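Local coordinates for phosphoribosylaminoimidazole-succinocarboxamide synthase (Pyrococcus horikoshii, PDB 4O82), which catalyses the ATP-driven coupling of 5-amino-1-(5-phosphoribosyl)imidazole-4-carboxylate with L-aspartate to give SAICAR, a step of de novo purine biosynthesis, at residues A[82-87]-A[178-183]; A[98-103]-A[116-121]; A[172-177]-A[195-200]. All coordinates share one frame; numbering follows the deposited sequence.

Contact 1: A[82-87]-A[178-183]. With ADP (adenosine-5'-diphosphate), chain J.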
loop_
_atom_site.group_PDB
_atom_site.type_symbol
_atom_site.label_atom_id
_atom_site.label_comp_id
_atom_site.label_asym_id
_atom_site.label_seq_id
_atom_site.Cartn_x
_atom_site.Cartn_y
_atom_site.Cartn_z
ATOM N N LYS A 82 16.993 -11.495 -21.741
ATOM C CA LYS A 82 17.648 -12.678 -21.175
ATOM C C LYS A 82 18.440 -12.326 -19.909
ATOM O O LYS A 82 19.215 -11.381 -19.891
ATOM C CB LYS A 82 18.563 -13.383 -22.190
ATOM C CG LYS A 82 18.793 -14.859 -21.866
ATOM C CD LYS A 82 20.168 -15.334 -22.332
ATOM N N LEU A 83 18.231 -13.101 -18.852
ATOM C CA LEU A 83 18.893 -12.852 -17.581
ATOM C C LEU A 83 19.673 -14.079 -17.134
ATOM O O LEU A 83 19.360 -15.206 -17.538
ATOM C CB LEU A 83 17.860 -12.496 -16.501
ATOM C CG LEU A 83 17.030 -11.233 -16.687
ATOM C CD1 LEU A 83 16.110 -11.043 -15.493
ATOM C CD2 LEU A 83 17.948 -10.028 -16.871
ATOM N N ASP A 84 20.679 -13.823 -16.297
ATOM C CA ASP A 84 21.362 -14.838 -15.517
ATOM C C ASP A 84 20.512 -15.002 -14.243
ATOM O O ASP A 84 20.572 -14.155 -13.342
ATOM C CB ASP A 84 22.774 -14.334 -15.190
ATOM C CG ASP A 84 23.545 -15.283 -14.306
ATOM O OD1 ASP A 84 23.489 -16.510 -14.554
ATOM O OD2 ASP A 84 24.215 -14.796 -13.368
HETATM N N MSE A 85 19.703 -16.067 -14.207
HETATM C CA MSE A 85 18.640 -16.237 -13.208
HETATM C C MSE A 85 19.135 -16.655 -11.861
HETATM O O MSE A 85 19.999 -17.523 -11.751
HETATM C CB MSE A 85 17.668 -17.351 -13.615
HETATM C CG MSE A 85 16.843 -17.032 -14.861
HETATM SE SE MSE A 85 15.712 -15.436 -14.613
HETATM C CE MSE A 85 14.421 -16.255 -13.373
ATOM N N TYR A 86 18.544 -16.088 -10.815
ATOM C CA TYR A 86 18.734 -16.624 -9.461
ATOM C C TYR A 86 17.982 -17.934 -9.278
ATOM O O TYR A 86 16.859 -18.072 -9.764
ATOM C CB TYR A 86 18.316 -15.608 -8.413
ATOM C CG TYR A 86 19.269 -14.443 -8.307
ATOM C CD1 TYR A 86 20.466 -14.559 -7.606
ATOM C CD2 TYR A 86 18.953 -13.216 -8.886
ATOM C CE1 TYR A 86 21.339 -13.486 -7.493
ATOM C CE2 TYR A 86 19.808 -12.144 -8.779
ATOM C CZ TYR A 86 20.999 -12.283 -8.084
ATOM O OH TYR A 86 21.827 -11.196 -7.999
ATOM N N PRO A 87 18.613 -18.923 -8.613
ATOM C CA PRO A 87 17.980 -20.241 -8.488
ATOM C C PRO A 87 16.955 -20.253 -7.341
ATOM O O PRO A 87 16.972 -21.129 -6.484
ATOM C CB PRO A 87 19.163 -21.178 -8.226
ATOM C CG PRO A 87 20.206 -20.300 -7.580
ATOM C CD PRO A 87 20.011 -18.921 -8.143
ATOM N N PHE A 178 13.849 -13.777 -10.157
ATOM C CA PHE A 178 14.778 -12.682 -10.415
ATOM C C PHE A 178 16.025 -13.191 -11.120
ATOM O O PHE A 178 16.407 -14.358 -10.978
ATOM C CB PHE A 178 15.209 -12.021 -9.089
ATOM C CG PHE A 178 14.114 -11.242 -8.398
ATOM C CD1 PHE A 178 13.894 -9.897 -8.710
ATOM C CD2 PHE A 178 13.307 -11.847 -7.421
ATOM C CE1 PHE A 178 12.920 -9.170 -8.058
ATOM C CE2 PHE A 178 12.311 -11.112 -6.769
ATOM C CZ PHE A 178 12.119 -9.772 -7.096
ATOM N N GLY A 179 16.657 -12.299 -11.864
ATOM C CA GLY A 179 17.940 -12.563 -12.495
ATOM C C GLY A 179 18.822 -11.321 -12.634
ATOM O O GLY A 179 18.432 -10.191 -12.268
ATOM N N LYS A 180 20.030 -11.542 -13.148
ATOM C CA LYS A 180 21.011 -10.475 -13.307
ATOM C C LYS A 180 21.116 -10.136 -14.784
ATOM O O LYS A 180 21.215 -11.038 -15.614
ATOM C CB LYS A 180 22.377 -10.914 -12.756
ATOM C CG LYS A 180 22.573 -10.663 -11.272
ATOM C CD LYS A 180 23.987 -11.023 -10.817
ATOM C CE LYS A 180 24.059 -12.365 -10.083
ATOM N NZ LYS A 180 24.293 -13.571 -10.935
ATOM N N ASP A 181 21.068 -8.851 -15.121
ATOM C CA ASP A 181 21.253 -8.445 -16.523
ATOM C C ASP A 181 22.732 -8.226 -16.837
ATOM O O ASP A 181 23.578 -8.467 -15.985
ATOM C CB ASP A 181 20.402 -7.210 -16.878
ATOM C CG ASP A 181 20.759 -5.972 -16.062
ATOM O OD1 ASP A 181 19.947 -5.017 -16.095
ATOM O OD2 ASP A 181 21.826 -5.934 -15.403
ATOM N N LYS A 182 23.026 -7.764 -18.052
ATOM C CA LYS A 182 24.401 -7.459 -18.486
ATOM C C LYS A 182 25.170 -6.571 -17.497
ATOM O O LYS A 182 26.327 -6.851 -17.176
ATOM C CB LYS A 182 24.402 -6.814 -19.880
ATOM N N ASN A 183 24.515 -5.519 -17.008
ATOM C CA ASN A 183 25.133 -4.579 -16.072
ATOM C C ASN A 183 25.300 -5.128 -14.647
ATOM O O ASN A 183 25.952 -4.498 -13.802
ATOM C CB ASN A 183 24.336 -3.267 -16.039
ATOM C CG ASN A 183 24.249 -2.602 -17.396
ATOM O OD1 ASN A 183 24.980 -2.950 -18.320
ATOM N ND2 ASN A 183 23.349 -1.637 -17.521
HETATM P PB ADP J . 9.559 -24.344 -15.493
HETATM O O1B ADP J . 9.427 -23.708 -14.129
HETATM O O2B ADP J . 9.248 -25.828 -15.544
HETATM O O3B ADP J . 10.804 -23.892 -16.202
HETATM P PA ADP J . 8.156 -22.398 -17.172
HETATM O O1A ADP J . 7.232 -22.736 -18.316
HETATM O O2A ADP J . 7.733 -21.376 -16.148
HETATM O O3A ADP J . 8.337 -23.820 -16.422
HETATM O "O5'" ADP J . 9.583 -21.991 -17.795
HETATM C "C5'" ADP J . 10.182 -20.706 -17.636
HETATM C "C4'" ADP J . 11.656 -20.897 -17.313
HETATM O "O4'" ADP J . 12.463 -19.835 -17.839
HETATM C "C3'" ADP J . 11.889 -20.883 -15.818
HETATM O "O3'" ADP J . 12.993 -21.752 -15.596
HETATM C "C2'" ADP J . 12.338 -19.475 -15.520
HETATM O "O2'" ADP J . 13.194 -19.392 -14.387
HETATM C "C1'" ADP J . 13.099 -19.125 -16.776
HETATM N N9 ADP J . 13.021 -17.679 -17.042
HETATM C C8 ADP J . 11.959 -16.884 -16.857
HETATM N N7 ADP J . 12.248 -15.619 -17.219
HETATM C C5 ADP J . 13.521 -15.610 -17.669
HETATM C C6 ADP J . 14.479 -14.615 -18.201
HETATM N N6 ADP J . 14.130 -13.330 -18.352
HETATM N N1 ADP J . 15.725 -15.025 -18.528
HETATM C C2 ADP J . 16.121 -16.307 -18.399
HETATM N N3 ADP J . 15.302 -17.261 -17.914
HETATM C C4 ADP J . 14.028 -16.975 -17.536
HETATM O O HOH W 1 14.885 -16.358 -9.147
#
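Asp84 and Lys180 are joined through both side chain and backbone. Lys180 NZ lies 2.7 Å from Asp84 OD2 in a salt bridge on the anti side of that oxygen, 29° out of the carboxylate plane. The two side chains run alongside one another, and the lysine bends at its last two torsions to bring NZ in. Asp84 N donates to Lys180 O at 2.9 Å, and Lys180 N returns a bond to Asp84 O. This is a hydrogen-bonded antiparallel pair, and Tyr86 N continues the ladder to Phe178 O at 2.8 Å. Strands 84-93 and 169-180 thus meet here at one end of the central sheet, beside the nucleotide site: Leu83 N donates to ADP N1 at 3.2 Å. Met85, present as selenomethionine, sets its SE over a face of the adenine, 3.7 Å from ADP C4. Its non-hydrogen-bonded partner Gly179 comes close, 3.8 Å between the two CA atoms; a side chain on Gly179 would run into Leu83 CB. On the lysine's side of the sheet, Tyr86 crosses Lys180 at about a right angle, its OH 3.3 Å from Lys180 CE and hydrogen-bonded to Glu145. Leu83 CD2 packs 3.7 Å from Asp181 CB.

Contact 2: A[98-103]-A[116-121]. With AMP (adenosine monophosphate), chain I.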
loop_
_atom_site.group_PDB
_atom_site.type_symbol
_atom_site.label_atom_id
_atom_site.label_comp_id
_atom_site.label_asym_id
_atom_site.label_seq_id
_atom_site.Cartn_x
_atom_site.Cartn_y
_atom_site.Cartn_z
ATOM N N GLY A 98 -2.332 -22.032 1.821
ATOM C CA GLY A 98 -1.436 -23.104 1.331
ATOM C C GLY A 98 -0.473 -23.577 2.414
ATOM O O GLY A 98 -0.899 -23.845 3.538
ATOM N N SER A 99 0.820 -23.597 2.079
ATOM C CA SER A 99 1.859 -24.203 2.905
ATOM C C SER A 99 2.208 -23.386 4.159
ATOM O O SER A 99 2.804 -23.925 5.105
ATOM C CB SER A 99 3.127 -24.441 2.075
ATOM O OG SER A 99 3.843 -23.226 1.865
ATOM N N LEU A 100 1.831 -22.103 4.181
ATOM C CA LEU A 100 2.035 -21.297 5.376
ATOM C C LEU A 100 1.251 -21.866 6.571
ATOM O O LEU A 100 1.668 -21.730 7.721
ATOM C CB LEU A 100 1.664 -19.834 5.118
ATOM C CG LEU A 100 1.928 -18.812 6.211
ATOM C CD1 LEU A 100 3.407 -18.824 6.575
ATOM C CD2 LEU A 100 1.499 -17.425 5.761
ATOM N N LYS A 101 0.112 -22.500 6.289
ATOM C CA LYS A 101 -0.671 -23.174 7.326
ATOM C C LYS A 101 0.113 -24.271 8.025
ATOM O O LYS A 101 -0.173 -24.596 9.170
ATOM C CB LYS A 101 -1.941 -23.780 6.753
ATOM C CG LYS A 101 -3.124 -22.832 6.708
ATOM C CD LYS A 101 -4.457 -23.581 6.608
ATOM C CE LYS A 101 -4.590 -24.383 5.319
ATOM N NZ LYS A 101 -3.907 -23.740 4.164
ATOM N N LYS A 102 1.105 -24.835 7.338
ATOM C CA LYS A 102 1.930 -25.882 7.937
ATOM C C LYS A 102 3.134 -25.335 8.716
ATOM O O LYS A 102 3.874 -26.114 9.316
ATOM C CB LYS A 102 2.312 -26.973 6.907
ATOM C CG LYS A 102 3.540 -26.681 6.057
ATOM N N ARG A 103 3.291 -24.007 8.746
ATOM C CA ARG A 103 4.452 -23.359 9.394
ATOM C C ARG A 103 4.101 -22.479 10.571
ATOM O O ARG A 103 4.906 -22.318 11.480
ATOM C CB ARG A 103 5.217 -22.479 8.410
ATOM C CG ARG A 103 6.112 -23.233 7.474
ATOM C CD ARG A 103 7.008 -22.291 6.697
ATOM N NE ARG A 103 7.289 -22.893 5.409
ATOM C CZ ARG A 103 8.151 -23.887 5.224
ATOM N NH1 ARG A 103 8.869 -24.361 6.247
ATOM N NH2 ARG A 103 8.319 -24.392 4.009
ATOM N N ILE A 116 5.166 -11.464 4.592
ATOM C CA ILE A 116 6.199 -12.474 4.845
ATOM C C ILE A 116 6.904 -12.771 3.519
ATOM O O ILE A 116 6.236 -12.918 2.492
ATOM C CB ILE A 116 5.577 -13.770 5.431
ATOM C CG1 ILE A 116 5.074 -13.515 6.875
ATOM C CG2 ILE A 116 6.575 -14.940 5.400
ATOM C CD1 ILE A 116 4.503 -14.746 7.576
ATOM N N VAL A 117 8.238 -12.797 3.525
ATOM C CA VAL A 117 9.028 -13.194 2.350
ATOM C C VAL A 117 9.676 -14.536 2.672
ATOM O O VAL A 117 10.418 -14.661 3.655
ATOM C CB VAL A 117 10.175 -12.211 2.010
ATOM C CG1 VAL A 117 10.842 -12.621 0.696
ATOM C CG2 VAL A 117 9.691 -10.773 1.933
ATOM N N GLU A 118 9.376 -15.542 1.865
ATOM C CA GLU A 118 10.078 -16.818 1.941
ATOM C C GLU A 118 10.891 -17.042 0.680
ATOM O O GLU A 118 10.466 -16.668 -0.426
ATOM C CB GLU A 118 9.098 -17.970 2.124
ATOM C CG GLU A 118 8.152 -17.800 3.301
ATOM C CD GLU A 118 6.954 -18.735 3.223
ATOM O OE1 GLU A 118 6.582 -19.199 2.096
ATOM O OE2 GLU A 118 6.359 -18.977 4.291
ATOM N N LEU A 119 12.051 -17.674 0.867
ATOM C CA LEU A 119 12.944 -18.084 -0.208
ATOM C C LEU A 119 12.887 -19.585 -0.323
ATOM O O LEU A 119 12.930 -20.289 0.684
ATOM C CB LEU A 119 14.384 -17.700 0.091
ATOM C CG LEU A 119 14.694 -16.267 0.480
ATOM C CD1 LEU A 119 16.130 -16.189 0.917
ATOM C CD2 LEU A 119 14.437 -15.341 -0.702
ATOM N N TYR A 120 12.808 -20.057 -1.560
ATOM C CA TYR A 120 12.828 -21.458 -1.854
ATOM C C TYR A 120 13.894 -21.701 -2.882
ATOM O O TYR A 120 14.068 -20.890 -3.809
ATOM C CB TYR A 120 11.500 -21.899 -2.438
ATOM C CG TYR A 120 10.377 -21.862 -1.459
ATOM C CD1 TYR A 120 10.004 -23.009 -0.770
ATOM C CD2 TYR A 120 9.689 -20.659 -1.204
ATOM C CE1 TYR A 120 8.952 -22.971 0.146
ATOM C CE2 TYR A 120 8.648 -20.610 -0.290
ATOM C CZ TYR A 120 8.275 -21.770 0.363
ATOM O OH TYR A 120 7.282 -21.717 1.276
ATOM N N TYR A 121 14.580 -22.831 -2.739
ATOM C CA TYR A 121 15.588 -23.258 -3.699
ATOM C C TYR A 121 14.908 -23.885 -4.929
ATOM O O TYR A 121 14.186 -24.877 -4.829
ATOM C CB TYR A 121 16.579 -24.216 -3.031
ATOM C CG TYR A 121 17.591 -24.869 -3.947
ATOM C CD1 TYR A 121 18.162 -24.179 -5.029
ATOM C CD2 TYR A 121 18.009 -26.171 -3.704
ATOM C CE1 TYR A 121 19.095 -24.787 -5.853
ATOM C CE2 TYR A 121 18.944 -26.781 -4.513
ATOM C CZ TYR A 121 19.486 -26.086 -5.581
ATOM O OH TYR A 121 20.408 -26.710 -6.375
HETATM P P AMP I . 2.470 -22.367 -1.396
HETATM O O1P AMP I . 3.887 -22.341 -0.862
HETATM O O2P AMP I . 1.383 -22.165 -0.366
HETATM O O3P AMP I . 2.092 -23.517 -2.292
HETATM O "O5'" AMP I . 2.490 -21.142 -2.479
HETATM C "C5'" AMP I . 2.606 -19.731 -2.210
HETATM C "C4'" AMP I . 2.386 -18.878 -3.472
HETATM O "O4'" AMP I . 3.487 -19.016 -4.362
HETATM C "C3'" AMP I . 1.160 -19.226 -4.322
HETATM O "O3'" AMP I . 0.677 -18.020 -4.895
HETATM C "C2'" AMP I . 1.675 -20.080 -5.453
HETATM O "O2'" AMP I . 0.876 -19.976 -6.644
HETATM C "C1'" AMP I . 3.071 -19.505 -5.638
HETATM N N9 AMP I . 4.019 -20.544 -6.079
HETATM C C8 AMP I . 4.834 -21.258 -5.283
HETATM N N7 AMP I . 5.593 -22.113 -6.015
HETATM C C5 AMP I . 5.261 -21.961 -7.302
HETATM C C6 AMP I . 5.668 -22.554 -8.596
HETATM N N6 AMP I . 6.613 -23.527 -8.655
HETATM N N1 AMP I . 5.059 -22.080 -9.715
HETATM C C2 AMP I . 4.126 -21.116 -9.686
HETATM N N3 AMP I . 3.711 -20.541 -8.544
HETATM C C4 AMP I . 4.229 -20.910 -7.345
#
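Leu100 turns its CG anti to the backbone N (chi1 -175°), which carries CD1 to 3.7 Å from Glu118 OE2. Glu118, extended beyond CG, carries its carboxylate from the strand to Leu100 and Arg103. The motif is a short 3-10 turn, 99-102, set against one face of strand 111-121, from which Ile116, Glu118 and Tyr120 all project toward it. No hydrogen bond crosses between the segments, and the buried surface is modest at 201 Å². Arg103 lies across Glu118 with guanidinium and carboxylate planes 83° apart; NE is 4.2 Å from Glu118 OE2, opposite charges beyond salt-bridge range. Tyr120 comes from the opposite direction to Arg103, its OH 4.0 Å from Arg103 NH2. Tyr120 OH donates to Glu118 OE1 at 2.7 Å, from well above the carboxylate plane, and the same oxygen is salt-bridged to Arg93, so two partners fix the carboxylate. A phenylalanine in place of Tyr120 would probably leave Glu118 OE1 without one of these mates and its carboxylate less firmly held. The turn itself grips the AMP phosphate, consistent with a pocket for the phosphate of the ribotide substrate: Ser99 N donates to AMP O2P at 2.9 Å, almost straight at 171°, and Ser99 OG reaches AMP O1P, also at 2.9 Å.

Contact 3: A[172-177]-A[195-200]. With AMP (adenosine monophosphate), chain I; ADP (adenosine-5'-diphosphate), chain J.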
loop_
_atom_site.group_PDB
_atom_site.type_symbol
_atom_site.label_atom_id
_atom_site.label_comp_id
_atom_site.label_asym_id
_atom_site.label_seq_id
_atom_site.Cartn_x
_atom_site.Cartn_y
_atom_site.Cartn_z
ATOM N N VAL A 172 -3.236 -12.635 -1.873
ATOM C CA VAL A 172 -3.033 -13.507 -0.703
ATOM C C VAL A 172 -1.540 -13.878 -0.594
ATOM O O VAL A 172 -0.918 -13.740 0.464
ATOM C CB VAL A 172 -3.928 -14.784 -0.813
ATOM C CG1 VAL A 172 -3.443 -15.914 0.093
ATOM C CG2 VAL A 172 -5.407 -14.433 -0.571
ATOM N N ASP A 173 -0.975 -14.364 -1.685
ATOM C CA ASP A 173 0.456 -14.625 -1.751
ATOM C C ASP A 173 0.800 -14.728 -3.229
ATOM O O ASP A 173 -0.117 -14.732 -4.083
ATOM C CB ASP A 173 0.856 -15.893 -0.970
ATOM C CG ASP A 173 0.030 -17.110 -1.358
ATOM O OD1 ASP A 173 -0.098 -17.396 -2.558
ATOM O OD2 ASP A 173 -0.508 -17.779 -0.469
ATOM N N PHE A 174 2.099 -14.775 -3.528
ATOM C CA PHE A 174 2.577 -14.917 -4.891
ATOM C C PHE A 174 4.067 -15.256 -4.939
ATOM O O PHE A 174 4.766 -15.064 -3.954
ATOM C CB PHE A 174 2.230 -13.678 -5.745
ATOM C CG PHE A 174 2.941 -12.424 -5.349
ATOM C CD1 PHE A 174 3.939 -11.903 -6.153
ATOM C CD2 PHE A 174 2.603 -11.748 -4.185
ATOM C CE1 PHE A 174 4.605 -10.731 -5.799
ATOM C CE2 PHE A 174 3.278 -10.598 -3.825
ATOM C CZ PHE A 174 4.284 -10.088 -4.627
ATOM N N LYS A 175 4.525 -15.780 -6.079
ATOM C CA LYS A 175 5.916 -16.201 -6.259
ATOM C C LYS A 175 6.568 -15.350 -7.342
ATOM O O LYS A 175 5.983 -15.121 -8.369
ATOM C CB LYS A 175 6.029 -17.678 -6.666
ATOM C CG LYS A 175 7.451 -18.113 -7.047
ATOM C CD LYS A 175 7.578 -19.030 -8.267
ATOM C CE LYS A 175 6.782 -18.623 -9.498
ATOM N NZ LYS A 175 7.586 -18.752 -10.735
ATOM N N LEU A 176 7.789 -14.901 -7.090
ATOM C CA LEU A 176 8.541 -14.145 -8.090
ATOM C C LEU A 176 9.868 -14.825 -8.340
ATOM O O LEU A 176 10.343 -15.623 -7.517
ATOM C CB LEU A 176 8.790 -12.703 -7.630
ATOM C CG LEU A 176 7.640 -11.761 -7.287
ATOM C CD1 LEU A 176 8.202 -10.527 -6.590
ATOM C CD2 LEU A 176 6.835 -11.388 -8.541
ATOM N N GLU A 177 10.438 -14.516 -9.494
ATOM C CA GLU A 177 11.759 -14.941 -9.861
ATOM C C GLU A 177 12.525 -13.710 -10.345
ATOM O O GLU A 177 11.918 -12.753 -10.856
ATOM C CB GLU A 177 11.701 -16.033 -10.941
ATOM C CG GLU A 177 10.758 -17.174 -10.549
ATOM C CD GLU A 177 10.894 -18.428 -11.396
ATOM O OE1 GLU A 177 11.797 -18.519 -12.264
ATOM O OE2 GLU A 177 10.077 -19.341 -11.180
ATOM N N ASP A 195 -1.529 -18.111 -12.335
ATOM C CA ASP A 195 -0.734 -19.319 -12.143
ATOM C C ASP A 195 0.267 -19.192 -10.984
ATOM O O ASP A 195 0.634 -20.186 -10.342
ATOM C CB ASP A 195 0.017 -19.672 -13.436
ATOM C CG ASP A 195 -0.837 -20.468 -14.416
ATOM O OD1 ASP A 195 -0.270 -21.058 -15.351
ATOM O OD2 ASP A 195 -2.074 -20.521 -14.245
ATOM N N THR A 196 0.713 -17.966 -10.727
ATOM C CA THR A 196 1.805 -17.732 -9.790
ATOM C C THR A 196 1.446 -16.845 -8.588
ATOM O O THR A 196 2.327 -16.448 -7.833
ATOM C CB THR A 196 3.008 -17.129 -10.519
ATOM O OG1 THR A 196 2.622 -15.884 -11.078
ATOM C CG2 THR A 196 3.504 -18.093 -11.633
ATOM N N CYS A 197 0.158 -16.548 -8.433
ATOM C CA CYS A 197 -0.374 -15.791 -7.287
ATOM C C CYS A 197 -1.655 -16.437 -6.803
ATOM O O CYS A 197 -2.352 -17.102 -7.574
ATOM C CB CYS A 197 -0.769 -14.350 -7.667
ATOM S SG CYS A 197 0.280 -13.456 -8.820
ATOM N N ARG A 198 -1.973 -16.214 -5.530
ATOM C CA ARG A 198 -3.294 -16.489 -5.026
ATOM C C ARG A 198 -4.077 -15.182 -4.967
ATOM O O ARG A 198 -3.717 -14.248 -4.223
ATOM C CB ARG A 198 -3.264 -17.172 -3.658
ATOM C CG ARG A 198 -2.815 -18.632 -3.677
ATOM C CD ARG A 198 -3.131 -19.356 -2.361
ATOM N NE ARG A 198 -2.792 -20.781 -2.448
ATOM C CZ ARG A 198 -1.625 -21.312 -2.052
ATOM N NH1 ARG A 198 -0.666 -20.573 -1.491
ATOM N NH2 ARG A 198 -1.419 -22.614 -2.209
ATOM N N PHE A 199 -5.134 -15.130 -5.778
ATOM C CA PHE A 199 -6.091 -14.040 -5.781
ATOM C C PHE A 199 -7.397 -14.561 -5.218
ATOM O O PHE A 199 -7.911 -15.603 -5.679
ATOM C CB PHE A 199 -6.365 -13.519 -7.197
ATOM C CG PHE A 199 -5.142 -13.085 -7.966
ATOM C CD1 PHE A 199 -4.215 -12.201 -7.416
ATOM C CD2 PHE A 199 -4.952 -13.514 -9.290
ATOM C CE1 PHE A 199 -3.120 -11.780 -8.157
ATOM C CE2 PHE A 199 -3.865 -13.090 -10.033
ATOM C CZ PHE A 199 -2.947 -12.220 -9.463
ATOM N N TRP A 200 -7.930 -13.833 -4.233
ATOM C CA TRP A 200 -9.263 -14.080 -3.669
ATOM C C TRP A 200 -10.162 -12.903 -3.919
ATOM O O TRP A 200 -9.728 -11.725 -3.853
ATOM C CB TRP A 200 -9.222 -14.306 -2.154
ATOM C CG TRP A 200 -8.537 -15.581 -1.710
ATOM C CD1 TRP A 200 -8.003 -16.598 -2.514
ATOM C CD2 TRP A 200 -8.344 -16.040 -0.346
ATOM N NE1 TRP A 200 -7.478 -17.601 -1.746
ATOM C CE2 TRP A 200 -7.662 -17.333 -0.437
ATOM C CE3 TRP A 200 -8.637 -15.522 0.905
ATOM C CZ2 TRP A 200 -7.304 -18.058 0.693
ATOM C CZ3 TRP A 200 -8.269 -16.259 2.038
ATOM C CH2 TRP A 200 -7.622 -17.505 1.925
HETATM P P AMP I . 2.470 -22.367 -1.396
HETATM O O1P AMP I . 3.887 -22.341 -0.862
HETATM O O2P AMP I . 1.383 -22.165 -0.366
HETATM O O3P AMP I . 2.092 -23.517 -2.292
HETATM O "O5'" AMP I . 2.490 -21.142 -2.479
HETATM C "C5'" AMP I . 2.606 -19.731 -2.210
HETATM C "C4'" AMP I . 2.386 -18.878 -3.472
HETATM O "O4'" AMP I . 3.487 -19.016 -4.362
HETATM C "C3'" AMP I . 1.160 -19.226 -4.322
HETATM O "O3'" AMP I . 0.677 -18.020 -4.895
HETATM C "C2'" AMP I . 1.675 -20.080 -5.453
HETATM O "O2'" AMP I . 0.876 -19.976 -6.644
HETATM C "C1'" AMP I . 3.071 -19.505 -5.638
HETATM N N9 AMP I . 4.019 -20.544 -6.079
HETATM C C8 AMP I . 4.834 -21.258 -5.283
HETATM N N7 AMP I . 5.593 -22.113 -6.015
HETATM C C5 AMP I . 5.261 -21.961 -7.302
HETATM C C6 AMP I . 5.668 -22.554 -8.596
HETATM N N6 AMP I . 6.613 -23.527 -8.655
HETATM N N1 AMP I . 5.059 -22.080 -9.715
HETATM C C2 AMP I . 4.126 -21.116 -9.686
HETATM N N3 AMP I . 3.711 -20.541 -8.544
HETATM C C4 AMP I . 4.229 -20.910 -7.345
HETATM P PB ADP J . 9.559 -24.344 -15.493
HETATM O O1B ADP J . 9.427 -23.708 -14.129
HETATM O O2B ADP J . 9.248 -25.828 -15.544
HETATM O O3B ADP J . 10.804 -23.892 -16.202
HETATM P PA ADP J . 8.156 -22.398 -17.172
HETATM O O1A ADP J . 7.232 -22.736 -18.316
HETATM O O2A ADP J . 7.733 -21.376 -16.148
HETATM O O3A ADP J . 8.337 -23.820 -16.422
HETATM O "O5'" ADP J . 9.583 -21.991 -17.795
HETATM C "C5'" ADP J . 10.182 -20.706 -17.636
HETATM C "C4'" ADP J . 11.656 -20.897 -17.313
HETATM O "O4'" ADP J . 12.463 -19.835 -17.839
HETATM C "C3'" ADP J . 11.889 -20.883 -15.818
HETATM O "O3'" ADP J . 12.993 -21.752 -15.596
HETATM C "C2'" ADP J . 12.338 -19.475 -15.520
HETATM O "O2'" ADP J . 13.194 -19.392 -14.387
HETATM C "C1'" ADP J . 13.099 -19.125 -16.776
HETATM N N9 ADP J . 13.021 -17.679 -17.042
HETATM C C8 ADP J . 11.959 -16.884 -16.857
HETATM N N7 ADP J . 12.248 -15.619 -17.219
HETATM C C5 ADP J . 13.521 -15.610 -17.669
HETATM C C6 ADP J . 14.479 -14.615 -18.201
HETATM N N6 ADP J . 14.130 -13.330 -18.352
HETATM N N1 ADP J . 15.725 -15.025 -18.528
HETATM C C2 ADP J . 16.121 -16.307 -18.399
HETATM N N3 ADP J . 15.302 -17.261 -17.914
HETATM C C4 ADP J . 14.028 -16.975 -17.536
#
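Val172, Arg198 and Thr196 bury the most surface where strands 169-180 and 197-201 run antiparallel in the central sheet, their local axes 4.5 Å apart at closest and 156° between directions. Val172 begins the ladder: its N donates to Arg198 O at 2.9 Å. Its psi is helical, and both it and Asp173 face Arg198, an arrangement consistent with a beta bulge. Val172 CG2 sits over one face of the Trp200 indole, a CH-pi contact only 3.5 Å from the centroid of the five-membered ring.

Arg198 also bonds the other strand through its own N, which donates to Asp173 O. Its side chain, extended from CG to NE, projects on the side of the sheet where AMP lies. There NH1 is shared: it forms a salt bridge with Asp173 OD2 at 3.0 Å on the syn side of the carboxylate, and donates to AMP O2P at 2.8 Å. Both acceptors lie near the guanidinium plane, at its edge, while AMP C3' is over a face. NE is salt-bridged to Asp211, so Asp173 and Asp211 together probably hold the guanidinium turned to the phosphate. The site is consistent with binding the phosphoribosyl part of the substrate, AMP probably standing in for it.

Thr196 closes the other end of the ladder. Its O accepts from Lys175 N, and its OG1 is taken by Ser193. The methyl is thereby left to face the base, with CG2 3.6 Å from AMP C2. Lys175 runs its methylenes past the same base, CE likewise 3.6 Å from AMP C2, and NZ continues to Glu177 OE2. Glu177 OE1, in turn, accepts from ADP O2' at 2.7 Å.

Overall arrangement
All three contacts reach one antiparallel sheet, contact 2 through strand 111-121 only, its other segment being a loop. Strand 169-180 serves both contact 1 and contact 3, whose centres lie 21 Å apart; strand 84-93, used in contact 1, neighbours strand 111-121 of contact 2. Along the chain both segments of contact 2 fall between those of contact 1 and precede those of contact 3, while the segments of contacts 1 and 3 interleave. Contacts 2 and 3, only 12 Å between centres, both touch AMP, while contacts 1 and 3 both touch ADP. Contact 1 is 24 Å from contact 2. The shared strand therefore runs from one nucleotide to the other, consistent with a single cleft holding ATP and the ribotide substrate.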